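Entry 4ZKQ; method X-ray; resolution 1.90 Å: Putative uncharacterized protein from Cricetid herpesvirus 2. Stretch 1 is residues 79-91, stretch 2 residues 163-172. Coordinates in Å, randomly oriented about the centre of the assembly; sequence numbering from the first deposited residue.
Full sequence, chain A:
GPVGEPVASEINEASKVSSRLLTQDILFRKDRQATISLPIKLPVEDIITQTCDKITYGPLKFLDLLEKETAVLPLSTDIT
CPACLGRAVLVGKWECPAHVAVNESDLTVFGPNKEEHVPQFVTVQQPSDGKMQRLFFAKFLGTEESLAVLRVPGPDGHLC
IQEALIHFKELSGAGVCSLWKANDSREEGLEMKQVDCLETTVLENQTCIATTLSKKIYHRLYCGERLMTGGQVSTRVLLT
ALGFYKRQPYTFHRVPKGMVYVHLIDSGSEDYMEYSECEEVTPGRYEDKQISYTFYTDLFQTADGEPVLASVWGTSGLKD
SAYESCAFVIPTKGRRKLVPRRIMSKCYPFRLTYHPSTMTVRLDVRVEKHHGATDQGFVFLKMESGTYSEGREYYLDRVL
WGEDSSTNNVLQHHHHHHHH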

# COMPACT_ATOMS: atom_id res chain seq x y z
N ILE A 79 1.31 4.10 -4.23
CA ILE A 79 0.55 3.75 -5.41
C ILE A 79 1.31 2.66 -6.14
O ILE A 79 2.47 2.85 -6.52
N THR A 80 0.68 1.49 -6.28
CA THR A 80 1.18 0.51 -7.24
C THR A 80 0.05 0.16 -8.19
O THR A 80 0.13 0.45 -9.38
N CYS A 81 -0.98 -0.47 -7.65
CA CYS A 81 -2.17 -0.85 -8.42
C CYS A 81 -3.44 -0.41 -7.68
O CYS A 81 -3.98 -1.17 -6.88
N PRO A 82 -3.91 0.81 -7.95
CA PRO A 82 -5.05 1.38 -7.20
C PRO A 82 -6.30 0.50 -7.17
O PRO A 82 -6.96 0.47 -6.13
N ALA A 83 -6.60 -0.22 -8.25
CA ALA A 83 -7.85 -0.97 -8.35
C ALA A 83 -7.71 -2.43 -7.92
O ALA A 83 -8.71 -3.10 -7.70
N CYS A 84 -6.47 -2.91 -7.79
CA CYS A 84 -6.21 -4.30 -7.40
C CYS A 84 -6.76 -4.60 -6.00
O CYS A 84 -6.57 -3.82 -5.08
N LEU A 85 -7.43 -5.74 -5.85
CA LEU A 85 -7.88 -6.18 -4.54
C LEU A 85 -6.74 -6.84 -3.77
O LEU A 85 -5.89 -7.51 -4.34
N GLY A 86 -6.75 -6.65 -2.45
CA GLY A 86 -5.78 -7.28 -1.58
C GLY A 86 -6.42 -7.57 -0.24
O GLY A 86 -7.53 -7.13 0.03
N ARG A 87 -5.72 -8.34 0.59
CA ARG A 87 -6.17 -8.63 1.94
C ARG A 87 -5.24 -7.96 2.94
O ARG A 87 -4.03 -8.10 2.86
N ALA A 88 -5.83 -7.20 3.86
CA ALA A 88 -5.06 -6.51 4.88
C ALA A 88 -5.31 -7.10 6.25
O ALA A 88 -6.44 -7.48 6.56
N VAL A 89 -4.26 -7.20 7.05
CA VAL A 89 -4.41 -7.48 8.46
C VAL A 89 -3.81 -6.32 9.26
O VAL A 89 -2.63 -5.99 9.13
N LEU A 90 -4.67 -5.71 10.07
CA LEU A 90 -4.29 -4.71 11.06
C LEU A 90 -3.93 -5.41 12.37
O LEU A 90 -4.70 -6.21 12.87
N VAL A 91 -2.75 -5.11 12.90
CA VAL A 91 -2.34 -5.64 14.20
C VAL A 91 -1.80 -4.52 15.06
O VAL A 91 -0.80 -3.88 14.72
N GLU A 163 1.35 1.21 18.88
CA GLU A 163 1.66 1.14 17.46
C GLU A 163 0.63 0.28 16.73
O GLU A 163 -0.06 -0.53 17.34
N ALA A 164 0.55 0.47 15.42
CA ALA A 164 -0.30 -0.35 14.58
C ALA A 164 0.44 -0.77 13.31
O ALA A 164 0.96 0.05 12.56
N LEU A 165 0.47 -2.08 13.11
CA LEU A 165 0.96 -2.69 11.89
C LEU A 165 -0.19 -2.93 10.93
O LEU A 165 -1.23 -3.44 11.33
N ILE A 166 0.00 -2.56 9.67
CA ILE A 166 -0.86 -3.02 8.61
C ILE A 166 -0.03 -3.85 7.64
O ILE A 166 0.98 -3.39 7.11
N HIS A 167 -0.46 -5.09 7.46
CA HIS A 167 0.10 -5.97 6.47
C HIS A 167 -0.89 -6.01 5.33
O HIS A 167 -2.03 -6.43 5.53
N PHE A 168 -0.49 -5.54 4.15
CA PHE A 168 -1.33 -5.61 2.95
C PHE A 168 -0.76 -6.64 1.98
O PHE A 168 0.33 -6.45 1.41
N LYS A 169 -1.48 -7.74 1.81
CA LYS A 169 -1.07 -8.76 0.85
C LYS A 169 -1.65 -8.40 -0.51
O LYS A 169 -2.85 -8.49 -0.73
N GLU A 170 -0.77 -7.94 -1.40
CA GLU A 170 -1.17 -7.54 -2.74
C GLU A 170 -1.60 -8.73 -3.57
O GLU A 170 -1.33 -9.89 -3.23
N LEU A 171 -2.26 -8.43 -4.67
CA LEU A 171 -2.67 -9.45 -5.62
C LEU A 171 -1.46 -10.28 -6.04
O LEU A 171 -1.54 -11.49 -6.20
N SER A 172 -0.31 -9.62 -6.17
CA SER A 172 0.94 -10.30 -6.50
C SER A 172 1.37 -11.33 -5.45
O SER A 172 2.14 -12.23 -5.75

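How does the backbone sort the side chains? The strands pair antiparallel, and hydrogen-bonded pairs such as Val-89 with His-167 (Val-89 N to His-167 O 2.8 Å) alternate with pairs lacking hydrogen bonds; the pleat of each strand sends successive side chains to alternate faces, and the register puts partners together: Ala-88, Leu-90, Ile-166 and Phe-168 on one, Arg-87, Val-89, Val-91, Leu-165, His-167 and Lys-169 on the other.

What packs on the first face? Phe-168 is t at chi1 with chi2 79°, which brings its ring nearer to stretch 1. Ala-88 CB meets the ring edge, 3.9 Å from Phe-168 CD1, and Gly-86 CA lies 3.7 Å from Phe-168 CZ; a CB on Gly-86 would clash with that atom. Leu-90, t and p, brings its CD1 4.0 Å from both Ala-164 CB and Ile-166 CG1, the latter residue being m and t.

How is the second face arranged? Val-91 (t) and Leu-165 (t, p) approach at their CB atoms, 4.4 Å apart. His-167, t with chi2 -75°, leads away at its end, yet water 3 links its ND1 (2.8 Å) to Arg-87 O (2.9 Å).

What joins the loop ends? Cys-84 (m) is held by its disulfide to Cys-81 (t), and its SG touches Leu-171 CD2 at 4.1 Å. Water 1 bridges Thr-80 OG1 (2.9 Å) and Glu-170 OE2 (2.8 Å), donating to the carboxylate.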

# COMPACT_ATOMS: atom_id res chain seq x y z
CB ILE A 79 0.32 4.97 -6.33
CG1 ILE A 79 -0.51 6.03 -5.61
CG2 ILE A 79 -0.34 4.56 -7.64
CD1 ILE A 79 -0.78 7.26 -6.45
CB THR A 80 1.73 -0.76 -6.57
OG1 THR A 80 2.85 -0.43 -5.74
CG2 THR A 80 2.21 -1.75 -7.64
CB CYS A 81 -2.21 -2.35 -8.66
SG CYS A 81 -3.62 -2.86 -9.67
CB PRO A 82 -5.33 2.68 -7.95
CG PRO A 82 -3.99 3.09 -8.49
CD PRO A 82 -3.31 1.80 -8.86
CB ALA A 83 -8.38 -0.90 -9.77
CB CYS A 84 -4.72 -4.61 -7.44
SG CYS A 84 -3.99 -4.77 -9.10
CB LEU A 85 -9.04 -7.17 -4.66
CG LEU A 85 -10.38 -6.57 -5.06
CD1 LEU A 85 -11.39 -7.68 -5.25
CD2 LEU A 85 -10.86 -5.58 -4.02
CB ARG A 87 -6.22 -10.14 2.18
CG ARG A 87 -7.14 -10.85 1.20
CD ARG A 87 -7.32 -12.33 1.50
NE ARG A 87 -8.18 -12.97 0.50
CZ ARG A 87 -9.50 -12.95 0.53
NH1 ARG A 87 -10.15 -12.33 1.51
NH2 ARG A 87 -10.19 -13.55 -0.44
CB ALA A 88 -5.39 -5.02 4.88
CB VAL A 89 -3.73 -8.80 8.88
CG1 VAL A 89 -3.93 -9.04 10.37
CG2 VAL A 89 -4.30 -9.97 8.08
CB LEU A 90 -5.44 -3.72 11.27
CG LEU A 90 -5.38 -2.79 12.49
CD1 LEU A 90 -4.31 -1.72 12.30
CD2 LEU A 90 -6.74 -2.15 12.76
CB VAL A 91 -1.26 -6.72 14.06
CG1 VAL A 91 -0.91 -7.32 15.42
CG2 VAL A 91 -1.70 -7.78 13.09
CB GLU A 163 3.06 0.57 17.24
CG GLU A 163 3.16 -0.90 17.57
CD GLU A 163 4.56 -1.45 17.38
OE1 GLU A 163 5.53 -0.67 17.41
OE2 GLU A 163 4.69 -2.68 17.19
CB ALA A 164 -1.57 0.40 14.23
CB LEU A 165 1.65 -4.02 12.20
CG LEU A 165 1.99 -4.92 11.01
CD1 LEU A 165 3.10 -4.30 10.16
CD2 LEU A 165 2.37 -6.32 11.48
CB ILE A 166 -1.55 -1.86 7.87
CG1 ILE A 166 -2.51 -1.15 8.83
CG2 ILE A 166 -2.31 -2.39 6.65
CD1 ILE A 166 -3.08 0.13 8.30
CB HIS A 167 0.34 -7.37 7.03
CG HIS A 167 0.94 -8.32 6.05
ND1 HIS A 167 0.20 -8.89 5.03
CD2 HIS A 167 2.20 -8.78 5.91
CE1 HIS A 167 0.99 -9.67 4.31
NE2 HIS A 167 2.21 -9.62 4.82
CB PHE A 168 -1.42 -4.24 2.29
CG PHE A 168 -2.42 -4.16 1.16
CD1 PHE A 168 -3.77 -4.03 1.42
CD2 PHE A 168 -2.00 -4.20 -0.15
CE1 PHE A 168 -4.70 -3.96 0.38
CE2 PHE A 168 -2.92 -4.13 -1.19
CZ PHE A 168 -4.26 -4.01 -0.93
CB LYS A 169 -1.52 -10.15 1.27
CG LYS A 169 -0.88 -11.23 0.40
CD LYS A 169 -1.14 -12.63 0.90
CE LYS A 169 -0.15 -13.61 0.27
NZ LYS A 169 -0.36 -15.00 0.73
CB GLU A 170 -0.02 -6.82 -3.45
CG GLU A 170 0.37 -5.51 -2.79
CD GLU A 170 1.37 -4.71 -3.60
OE1 GLU A 170 2.04 -5.30 -4.47
OE2 GLU A 170 1.48 -3.49 -3.37
CB LEU A 171 -3.36 -8.81 -6.82
CG LEU A 171 -3.94 -9.73 -7.89
CD1 LEU A 171 -5.04 -10.61 -7.32
CD2 LEU A 171 -4.46 -8.88 -9.04
CB SER A 172 2.06 -9.28 -6.64
OG SER A 172 2.36 -8.72 -5.37
O HOH W 1 3.93 -2.91 -4.62
O HOH W 2 -3.25 -5.55 -4.61
O HOH W 3 -2.55 -9.55 4.89